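Side-chain contacts in cell division control protein 45 cdc45 putative (Entamoeba histolytica, PDB 6CC2), which probably acts in chromosomal DNA replication as the Cdc45 component of the Cdc45-MCM-GINS replicative helicase, as its relatives do: residues A[313-316]-A[317-320]; A[294-297]-A[298-301]; A[527-530]-A[531-535]; A[441-444]-A[445-448]; A[458-462]-A[463-467]. All coordinates share one frame; numbering follows the deposited sequence.

Overall arrangement
Along the chain, contact 2 comes first, where helix 288-298 ends and turns toward helix 303-306; contact 1 follows at the start of helix 315-331. These two touch, with Met317 O lying 3.7 Å from Ile301 CD1. Helix 444-462 then carries contact 4 at its beginning and contact 5 at its end, their centres about 21 Å apart, before the chain enters strand 468-474. Contact 3 closes the series at the start of helix 529-537, near the C terminus. All five are local turns in sequence, and none encloses or crosses another. Contacts 1 and 2 belong to a helical region, whereas contacts 3, 4 and 5 border the mixed sheet.

Contact 1: A[313-316]-A[317-320]; sequences MSLE and MKNK. With EDO (1,2-ethanediol), chain L.
Ser314 O is gripped twice from the first helical turn: Lys318 N reaches it at 3.0 Å, and Met317 N adds a weak, bent bond. The Ser314 hydroxyl serves Met317 N as well, with 3.1 Å from OG to N, because a chi1 of 76° sets OG between the backbone N and the carbonyl carbon. OG then also lies 3.2 Å from Met317 CG, where the selenomethionine chain leaves the backbone. Met313, a buried selenomethionine, runs straight to SE and then bends, laying CE on Lys318 CG at 3.6 Å; its CG meets Met317 CB at 3.8 Å, the two side chains crossing at about a right angle. Lys318 is stretched as far as CE, and the turn at its last torsion (chi4 124°) brings NZ to Met313 O at 3.1 Å. An ethanediol molecule sits beside NZ at a doubtfully short distance, and Tyr310 makes a cation-pi contact with the same lysine. Gln305 accepts a hydrogen bond from Ser314 N, tying the turn to helix 303-306. With its hydroxyl bonded to an amide of the first turn, Ser314 is a classic serine N-cap, here opening helix 315-331.

Contact 2: A[294-297]-A[298-301]; sequences VLIA and DMGI
Ile296 and Met299 make a local, mostly apolar contact where helix 288-298 runs out and the chain turns toward helix 303-306. The methyl groups do the touching: Ile296 CD1 and Met299 CE are 3.4 Å apart, tighter than a usual carbon contact. The selenomethionine chain leaves the backbone extended, and a bend at its last torsion (chi3 -62°) carries CE in over Ile296, with Leu295 CD1 standing 4.2 Å away from the same CE. Backbone bonds of the final turn run from Asp298 N to Val294 O and from Met299 N to Leu295 O, and Met299 N also makes a weak bond to Ile296 O. The turn itself is a Schellman motif. Gly300 takes a positive phi of 75°, a conformation that favours glycine, and two bonds point back into the helix: Gly300 N to Ala297 O at 2.9 Å, and a weak one from Ile301 N to Ile296 O at 3.5 Å. The first is steep, its donor 64° out of the carbonyl plane and so not on a lone pair. The apolar pair that commonly accompanies this motif is present too, Ile296 CG2 meeting Ile301 CB at 4.4 Å, while the same CG2 lies 3.4 Å from Ile301 O. Leu303 and Ala306 cover Ile296 from the next helix, and Tyr268 from helix 267-273. Asp298 OD2 is hydrogen-bonded to Tyr328 OH on helix 315-331.

Contact 3: A[527-530]-A[531-535]; sequences ENLV and KYKKA. With EDO (1,2-ethanediol), chain D.
The first turn of helix 529-537 begins at Asn528, which holds the N-cap position without making a capping bond from its side chain. A water takes the Lys531 N-H instead, 2.9 Å from N, and donates in turn to Glu527 O, so solvent bridges the chain just before the helix to an amide of its first turn. The first regular helix bond runs from Tyr532 N to Asn528 O at 2.8 Å. The Asn528 side chain gives an almost straight bond of 3.1 Å from ND2 to O1 of an ethanediol, which His525 N also holds. Two lysines fold back over the residue four before them. A bend at chi3 (82°) lays Lys533 CD on Leu529 CG at 3.8 Å, and a bend of opposite sense at the same torsion lets Lys534 CE approach Val530 CG1 at 3.9 Å. Lys531 stays fully extended, running alongside Asn528 in the same direction. Inward, the Tyr532 ring packs on Phe501 and Thr504 of helix 494-508 and Ile482 of strand 479-485, while Leu529 rests on Phe429 and Ser431 of strand 427-432 and on Phe480, placing the helix against the mixed sheet.

Contact 4: A[441-444]-A[445-448]; sequences FKTP and YKAL
Thr443 and Ala447 supply one of two backbone hydrogen bonds that start helix 444-462, from Ala447 N to Thr443 O at 2.9 Å. The second runs from Leu448 N to Pro444 O at 2.8 Å. Thr443 holds the N-cap position, right before the helix, and is followed by a proline in the first turn, where its missing N-H costs the helix nothing. The remaining contacts are packing. Tyr445 takes the chi1 of 61° that sets its ring between backbone N and carbonyl carbon, folding it back against Thr443; OG1 lies over one face, 3.4 Å above the plane and offset toward the rim. OG1 also touches Lys446 CG at 3.2 Å, the two side chains lying side by side, and the lysine then bends off to form a salt bridge with Asp368. Carbonyls meet carbon in two more places. Lys446 O approaches the edge of the Phe441 ring, in its plane, 3.5 Å from CD1, and Phe441 O sits 3.3 Å from Ala447 CB. Leu407 and Thr410 of helix 393-417 also pack on that phenyl ring, whereas Pro444 and Leu448 lean on Val521 of the mixed sheet.

Contact 5: A[458-462]-A[463-467]; sequences SSRRY and KKWLP
A chi1 of -73°, with CG anti to the carbonyl carbon, brings the Trp465 indole back against the helix end, its face to Ser459 CB. This is a CH-pi contact, with Ser459 CB 3.5 Å from the centroid of the six-membered ring and 3.3 Å from Trp465 CD2. The serine's own chi1 of -67° sets OG beside the backbone N, where Ala455 O is its main hydrogen-bond partner; OG also receives a weak bond from Leu466 N at 3.5 Å. Arg460 crosses the indole obliquely: its CG lies 4.0 Å from Trp465 CZ2, and that same ring atom stands over the centre of the guanidinium, the two planes being 85° apart. Glu456 holds the guanidinium through a salt bridge to NE. Along the backbone, Lys464 N donates to Ser459 O at 3.1 Å, and Lys463 N adds a weak bond to Arg460 O. A water links Ser458 OG to Leu466 O, at 2.8 Å from the latter, joining the last helical turn to the departing chain. Lys464 O is hydrogen-bonded to Arg428 of strand 427-432. Positive phi at Lys463 and the two backward bonds follow a Schellman-type helix ending, here leading the chain from helix 444-462 toward strand 468-474 of the mixed sheet.

Contact 1: A[313-316]-A[317-320]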
# COMPACT_ATOMS: atom_id res chain seq x y z
N MSE A 313 26.42 -12.10 -6.98
CA MSE A 313 27.16 -12.43 -5.75
C MSE A 313 27.27 -13.94 -5.66
O MSE A 313 26.35 -14.67 -5.99
CB MSE A 313 26.48 -11.84 -4.52
CG MSE A 313 27.40 -11.82 -3.33
SE MSE A 313 26.66 -10.98 -1.78
CE MSE A 313 25.36 -12.34 -1.25
N SER A 314 28.43 -14.45 -5.26
CA SER A 314 28.64 -15.88 -5.27
C SER A 314 27.67 -16.58 -4.32
O SER A 314 27.26 -16.02 -3.30
CB SER A 314 30.08 -16.21 -4.87
OG SER A 314 30.24 -16.08 -3.48
N LEU A 315 27.36 -17.84 -4.64
CA LEU A 315 26.50 -18.63 -3.76
C LEU A 315 27.15 -18.85 -2.41
O LEU A 315 26.46 -18.90 -1.39
CB LEU A 315 26.16 -19.95 -4.42
CG LEU A 315 25.14 -20.83 -3.70
CD1 LEU A 315 23.90 -20.05 -3.32
CD2 LEU A 315 24.75 -22.01 -4.57
N GLU A 316 28.49 -18.94 -2.37
CA GLU A 316 29.18 -19.07 -1.10
C GLU A 316 28.89 -17.87 -0.20
O GLU A 316 28.74 -18.02 1.02
CB GLU A 316 30.69 -19.21 -1.32
CG GLU A 316 31.14 -20.55 -1.82
CD GLU A 316 31.08 -20.70 -3.33
OE1 GLU A 316 30.51 -19.81 -4.00
OE2 GLU A 316 31.59 -21.70 -3.84
N MSE A 317 28.80 -16.68 -0.78
CA MSE A 317 28.54 -15.50 0.01
C MSE A 317 27.06 -15.48 0.42
O MSE A 317 26.73 -15.06 1.51
CB MSE A 317 28.88 -14.22 -0.75
CG MSE A 317 30.36 -14.02 -1.00
SE MSE A 317 31.47 -14.00 0.62
CE MSE A 317 32.09 -15.86 0.56
N LYS A 318 26.20 -15.98 -0.47
CA LYS A 318 24.78 -16.05 -0.13
C LYS A 318 24.55 -17.00 1.05
O LYS A 318 23.72 -16.71 1.93
CB LYS A 318 23.97 -16.50 -1.34
CG LYS A 318 23.83 -15.43 -2.42
CD LYS A 318 23.06 -15.95 -3.61
CE LYS A 318 22.79 -14.84 -4.62
NZ LYS A 318 23.32 -15.17 -5.97
N ASN A 319 25.26 -18.12 1.06
CA ASN A 319 25.13 -19.09 2.15
C ASN A 319 25.60 -18.48 3.47
O ASN A 319 24.95 -18.67 4.51
CB ASN A 319 25.93 -20.36 1.85
CG ASN A 319 25.35 -21.17 0.68
OD1 ASN A 319 24.18 -21.06 0.35
ND2 ASN A 319 26.19 -21.98 0.07
N LYS A 320 26.70 -17.72 3.44
CA LYS A 320 27.17 -17.04 4.65
C LYS A 320 26.14 -16.05 5.15
O LYS A 320 25.86 -15.97 6.36
CB LYS A 320 28.50 -16.32 4.38
CG LYS A 320 29.73 -17.19 4.47
CD LYS A 320 31.00 -16.41 4.08
CE LYS A 320 32.13 -16.62 5.08
NZ LYS A 320 33.45 -16.48 4.43
C1 EDO L . 23.55 -18.30 -7.24
O1 EDO L . 24.34 -17.16 -6.86
C2 EDO L . 22.11 -17.88 -7.51
O2 EDO L . 22.07 -16.87 -8.53

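Contact 2: A[294-297]-A[298-301]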
# COMPACT_ATOMS: atom_id res chain seq x y z
N VAL A 294 30.51 -2.65 9.86
CA VAL A 294 30.99 -3.61 10.85
C VAL A 294 30.13 -4.87 10.83
O VAL A 294 30.64 -5.99 10.97
CB VAL A 294 31.02 -2.97 12.25
CG1 VAL A 294 31.10 -4.03 13.31
CG2 VAL A 294 32.18 -2.01 12.36
N LEU A 295 28.82 -4.71 10.67
CA LEU A 295 27.93 -5.86 10.57
C LEU A 295 28.27 -6.70 9.34
O LEU A 295 28.32 -7.93 9.41
CB LEU A 295 26.48 -5.38 10.52
CG LEU A 295 25.34 -6.40 10.55
CD1 LEU A 295 25.16 -7.11 9.22
CD2 LEU A 295 25.54 -7.40 11.68
N ILE A 296 28.48 -6.04 8.19
CA ILE A 296 28.78 -6.78 6.97
C ILE A 296 30.07 -7.57 7.15
O ILE A 296 30.17 -8.74 6.74
CB ILE A 296 28.88 -5.82 5.78
CG1 ILE A 296 27.56 -5.06 5.56
CG2 ILE A 296 29.25 -6.61 4.51
CD1 ILE A 296 26.36 -5.96 5.32
N ALA A 297 31.08 -6.96 7.78
CA ALA A 297 32.34 -7.65 8.04
C ALA A 297 32.14 -8.81 9.01
O ALA A 297 32.81 -9.85 8.88
CB ALA A 297 33.36 -6.66 8.58
N ASP A 298 31.24 -8.66 9.98
CA ASP A 298 30.95 -9.74 10.90
C ASP A 298 30.42 -10.98 10.19
O ASP A 298 30.58 -12.10 10.68
CB ASP A 298 29.93 -9.28 11.95
CG ASP A 298 29.80 -10.26 13.11
OD1 ASP A 298 30.59 -10.14 14.07
OD2 ASP A 298 28.91 -11.14 13.06
N MSE A 299 29.75 -10.80 9.05
CA MSE A 299 29.23 -11.92 8.29
C MSE A 299 30.33 -12.60 7.47
O MSE A 299 30.12 -13.67 6.89
CB MSE A 299 28.10 -11.47 7.37
CG MSE A 299 26.91 -10.95 8.12
SE MSE A 299 25.41 -10.62 6.91
CE MSE A 299 26.19 -9.29 5.82
N GLY A 300 31.50 -11.97 7.42
CA GLY A 300 32.59 -12.46 6.62
C GLY A 300 32.43 -12.22 5.14
O GLY A 300 33.01 -12.95 4.33
N ILE A 301 31.66 -11.20 4.76
CA ILE A 301 31.41 -10.88 3.36
C ILE A 301 32.14 -9.58 3.03
O ILE A 301 31.84 -8.55 3.64
CB ILE A 301 29.91 -10.76 3.08
CG1 ILE A 301 29.19 -12.07 3.43
CG2 ILE A 301 29.66 -10.37 1.63
CD1 ILE A 301 27.68 -11.97 3.40

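Contact 3: A[527-530]-A[531-535]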
# COMPACT_ATOMS: atom_id res chain seq x y z
N GLU A 527 6.36 32.94 8.21
CA GLU A 527 6.41 33.63 9.48
C GLU A 527 5.40 33.10 10.49
O GLU A 527 5.50 33.44 11.68
CB GLU A 527 6.19 35.13 9.26
CG GLU A 527 4.91 35.49 8.53
CD GLU A 527 5.12 35.69 7.04
OE1 GLU A 527 5.74 34.81 6.37
OE2 GLU A 527 4.66 36.73 6.52
N ASN A 528 4.42 32.32 10.05
CA ASN A 528 3.36 31.83 10.93
C ASN A 528 3.58 30.43 11.43
O ASN A 528 2.65 29.80 11.93
CB ASN A 528 2.02 31.92 10.21
CG ASN A 528 1.60 33.33 9.96
OD1 ASN A 528 1.93 34.23 10.73
ND2 ASN A 528 0.87 33.55 8.88
N LEU A 529 4.81 29.92 11.34
CA LEU A 529 5.06 28.54 11.78
C LEU A 529 4.67 28.36 13.24
O LEU A 529 4.01 27.37 13.59
CB LEU A 529 6.53 28.18 11.56
CG LEU A 529 6.91 26.77 12.02
CD1 LEU A 529 6.21 25.70 11.24
CD2 LEU A 529 8.45 26.59 11.93
N VAL A 530 5.11 29.27 14.11
CA VAL A 530 4.80 29.16 15.54
C VAL A 530 3.30 29.29 15.78
O VAL A 530 2.71 28.49 16.52
CB VAL A 530 5.60 30.20 16.34
CG1 VAL A 530 5.07 30.33 17.75
CG2 VAL A 530 7.07 29.80 16.38
N LYS A 531 2.66 30.25 15.11
CA LYS A 531 1.22 30.42 15.22
C LYS A 531 0.49 29.13 14.82
O LYS A 531 -0.44 28.68 15.51
CB LYS A 531 0.78 31.58 14.33
CG LYS A 531 -0.71 31.85 14.32
CD LYS A 531 -1.05 32.98 13.35
CE LYS A 531 -2.53 33.31 13.38
NZ LYS A 531 -2.87 34.38 12.41
N TYR A 532 0.90 28.54 13.71
CA TYR A 532 0.29 27.29 13.25
C TYR A 532 0.52 26.14 14.22
O TYR A 532 -0.39 25.35 14.50
CB TYR A 532 0.82 26.93 11.87
CG TYR A 532 0.30 25.60 11.39
CD1 TYR A 532 -1.01 25.48 10.96
CD2 TYR A 532 1.08 24.46 11.43
CE1 TYR A 532 -1.51 24.27 10.56
CE2 TYR A 532 0.59 23.25 11.02
CZ TYR A 532 -0.71 23.16 10.58
OH TYR A 532 -1.21 21.96 10.19
N LYS A 533 1.74 26.02 14.75
CA LYS A 533 1.99 24.94 15.70
C LYS A 533 1.12 25.10 16.94
O LYS A 533 0.61 24.10 17.47
CB LYS A 533 3.48 24.91 16.07
CG LYS A 533 4.37 24.39 14.92
CD LYS A 533 5.84 24.83 15.09
CE LYS A 533 6.59 23.94 16.02
NZ LYS A 533 8.03 24.39 16.18
N LYS A 534 0.94 26.34 17.41
CA LYS A 534 0.11 26.57 18.59
C LYS A 534 -1.35 26.22 18.30
O LYS A 534 -2.03 25.64 19.16
CB LYS A 534 0.24 28.01 19.06
CG LYS A 534 1.62 28.35 19.62
CD LYS A 534 1.69 29.77 20.19
CE LYS A 534 1.42 30.82 19.11
NZ LYS A 534 1.81 32.19 19.55
N ALA A 535 -1.84 26.59 17.11
CA ALA A 535 -3.22 26.29 16.74
C ALA A 535 -3.44 24.79 16.60
O ALA A 535 -4.49 24.26 17.01
CB ALA A 535 -3.57 26.99 15.43
C1 EDO D . -1.10 31.11 8.20
O1 EDO D . -0.19 31.22 7.12
C2 EDO D . -0.70 29.90 8.99
O2 EDO D . -1.33 29.89 10.19
O HOH W 1 4.03 32.69 14.28

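Contact 4: A[441-444]-A[445-448]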
# COMPACT_ATOMS: atom_id res chain seq x y z
N PHE A 441 12.27 18.62 -1.18
CA PHE A 441 11.02 18.04 -0.70
C PHE A 441 9.90 19.05 -0.52
O PHE A 441 8.89 18.74 0.10
CB PHE A 441 11.27 17.30 0.62
CG PHE A 441 11.99 16.01 0.44
CD1 PHE A 441 11.29 14.84 0.15
CD2 PHE A 441 13.39 15.96 0.52
CE1 PHE A 441 11.97 13.64 -0.05
CE2 PHE A 441 14.06 14.76 0.33
CZ PHE A 441 13.34 13.61 0.05
N LYS A 442 10.03 20.25 -1.11
CA LYS A 442 9.00 21.26 -0.94
C LYS A 442 7.75 21.00 -1.78
O LYS A 442 6.72 21.63 -1.53
CB LYS A 442 9.55 22.64 -1.32
CG LYS A 442 10.08 22.75 -2.75
CD LYS A 442 10.33 24.20 -3.13
CE LYS A 442 10.87 24.33 -4.55
NZ LYS A 442 10.94 25.76 -4.97
N THR A 443 7.82 20.13 -2.78
CA THR A 443 6.61 19.85 -3.55
C THR A 443 5.73 18.86 -2.80
O THR A 443 6.25 17.95 -2.14
CB THR A 443 6.96 19.28 -4.92
OG1 THR A 443 7.56 17.99 -4.75
CG2 THR A 443 7.89 20.20 -5.69
N PRO A 444 4.41 18.99 -2.88
CA PRO A 444 3.56 18.09 -2.09
C PRO A 444 3.80 16.61 -2.36
O PRO A 444 3.84 15.83 -1.41
CB PRO A 444 2.13 18.52 -2.50
CG PRO A 444 2.29 19.99 -2.83
CD PRO A 444 3.64 20.08 -3.52
N TYR A 445 3.95 16.20 -3.62
CA TYR A 445 4.09 14.77 -3.88
C TYR A 445 5.38 14.20 -3.28
O TYR A 445 5.39 13.06 -2.82
CB TYR A 445 4.01 14.47 -5.36
CG TYR A 445 5.06 15.12 -6.23
CD1 TYR A 445 4.91 16.41 -6.72
CD2 TYR A 445 6.21 14.43 -6.57
CE1 TYR A 445 5.87 16.98 -7.50
CE2 TYR A 445 7.17 15.00 -7.36
CZ TYR A 445 7.00 16.27 -7.81
OH TYR A 445 7.99 16.84 -8.60
N LYS A 446 6.46 15.00 -3.22
CA LYS A 446 7.67 14.55 -2.53
C LYS A 446 7.54 14.63 -1.02
O LYS A 446 7.96 13.72 -0.30
CB LYS A 446 8.87 15.39 -2.99
CG LYS A 446 9.22 15.28 -4.46
CD LYS A 446 9.75 13.91 -4.80
CE LYS A 446 10.43 13.92 -6.16
NZ LYS A 446 10.96 12.57 -6.52
N ALA A 447 7.01 15.74 -0.50
CA ALA A 447 6.81 15.87 0.94
C ALA A 447 5.95 14.75 1.48
O ALA A 447 6.21 14.24 2.56
CB ALA A 447 6.19 17.24 1.26
N LEU A 448 4.90 14.35 0.73
CA LEU A 448 4.03 13.27 1.18
C LEU A 448 4.82 11.97 1.34
O LEU A 448 4.63 11.23 2.32
CB LEU A 448 2.89 13.06 0.20
CG LEU A 448 1.71 14.03 0.28
CD1 LEU A 448 0.93 14.07 -1.04
CD2 LEU A 448 0.80 13.64 1.43

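Contact 5: A[458-462]-A[463-467]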
# COMPACT_ATOMS: atom_id res chain seq x y z
N SER A 458 10.20 7.03 12.60
CA SER A 458 10.15 7.52 13.98
C SER A 458 9.36 6.58 14.87
O SER A 458 9.76 6.31 16.01
CB SER A 458 9.55 8.94 14.02
OG SER A 458 8.19 8.96 13.56
N SER A 459 8.25 6.02 14.36
CA SER A 459 7.47 5.08 15.17
C SER A 459 8.25 3.85 15.53
O SER A 459 8.16 3.35 16.66
CB SER A 459 6.19 4.68 14.43
OG SER A 459 5.32 5.78 14.28
N ARG A 460 9.03 3.32 14.58
CA ARG A 460 9.88 2.17 14.91
C ARG A 460 11.00 2.54 15.87
O ARG A 460 11.35 1.75 16.77
CB ARG A 460 10.44 1.58 13.61
CG ARG A 460 9.38 0.99 12.70
CD ARG A 460 10.00 0.18 11.54
NE ARG A 460 8.97 -0.38 10.65
CZ ARG A 460 8.35 -1.51 10.83
NH1 ARG A 460 8.67 -2.31 11.86
NH2 ARG A 460 7.42 -1.90 9.95
N ARG A 461 11.58 3.72 15.71
CA ARG A 461 12.71 4.12 16.56
C ARG A 461 12.27 4.23 18.02
O ARG A 461 13.01 3.83 18.93
CB ARG A 461 13.28 5.43 16.07
CG ARG A 461 14.28 6.06 17.05
CD ARG A 461 15.12 7.09 16.33
NE ARG A 461 16.02 6.45 15.39
CZ ARG A 461 16.99 7.07 14.73
NH1 ARG A 461 17.19 8.36 14.92
NH2 ARG A 461 17.76 6.39 13.89
N TYR A 462 11.07 4.75 18.26
CA TYR A 462 10.58 4.98 19.61
C TYR A 462 9.53 3.99 20.06
O TYR A 462 9.05 4.08 21.21
CB TYR A 462 10.08 6.42 19.73
CG TYR A 462 11.19 7.40 19.42
CD1 TYR A 462 12.31 7.49 20.26
CD2 TYR A 462 11.14 8.21 18.31
CE1 TYR A 462 13.34 8.36 19.97
CE2 TYR A 462 12.17 9.08 18.02
CZ TYR A 462 13.26 9.16 18.85
OH TYR A 462 14.29 10.03 18.57
N LYS A 463 9.21 3.00 19.24
CA LYS A 463 8.24 1.96 19.57
C LYS A 463 6.92 2.60 19.99
O LYS A 463 6.32 2.26 21.01
CB LYS A 463 8.77 1.02 20.66
CG LYS A 463 10.04 0.30 20.31
CD LYS A 463 9.92 -0.50 19.04
CE LYS A 463 11.18 -1.32 18.77
NZ LYS A 463 11.26 -2.52 19.67
N LYS A 464 6.47 3.57 19.19
CA LYS A 464 5.25 4.31 19.48
C LYS A 464 4.73 4.85 18.15
O LYS A 464 5.36 5.74 17.58
CB LYS A 464 5.54 5.45 20.45
CG LYS A 464 4.38 6.44 20.66
CD LYS A 464 3.16 5.82 21.27
CE LYS A 464 2.16 6.89 21.70
NZ LYS A 464 0.87 6.32 22.17
N TRP A 465 3.61 4.32 17.66
CA TRP A 465 3.07 4.72 16.37
C TRP A 465 2.15 5.93 16.53
O TRP A 465 1.24 5.92 17.36
CB TRP A 465 2.32 3.55 15.72
CG TRP A 465 3.29 2.55 15.24
CD1 TRP A 465 3.93 1.60 15.97
CD2 TRP A 465 3.79 2.44 13.90
NE1 TRP A 465 4.81 0.90 15.16
CE2 TRP A 465 4.74 1.41 13.89
CE3 TRP A 465 3.55 3.15 12.72
CZ2 TRP A 465 5.42 1.02 12.74
CZ3 TRP A 465 4.23 2.77 11.58
CH2 TRP A 465 5.16 1.73 11.61
N LEU A 466 2.42 6.95 15.74
CA LEU A 466 1.66 8.19 15.72
C LEU A 466 1.52 8.67 14.29
O LEU A 466 2.37 8.37 13.44
CB LEU A 466 2.37 9.29 16.54
CG LEU A 466 2.38 9.06 18.04
CD1 LEU A 466 3.33 10.04 18.67
CD2 LEU A 466 0.95 9.21 18.62
N PRO A 467 0.48 9.44 14.00
CA PRO A 467 0.44 10.19 12.74
C PRO A 467 1.53 11.24 12.76
O PRO A 467 2.10 11.58 13.81
CB PRO A 467 -0.97 10.78 12.72
CG PRO A 467 -1.38 10.88 14.13
CD PRO A 467 -0.66 9.76 14.88
O HOH W 2 5.03 9.11 13.54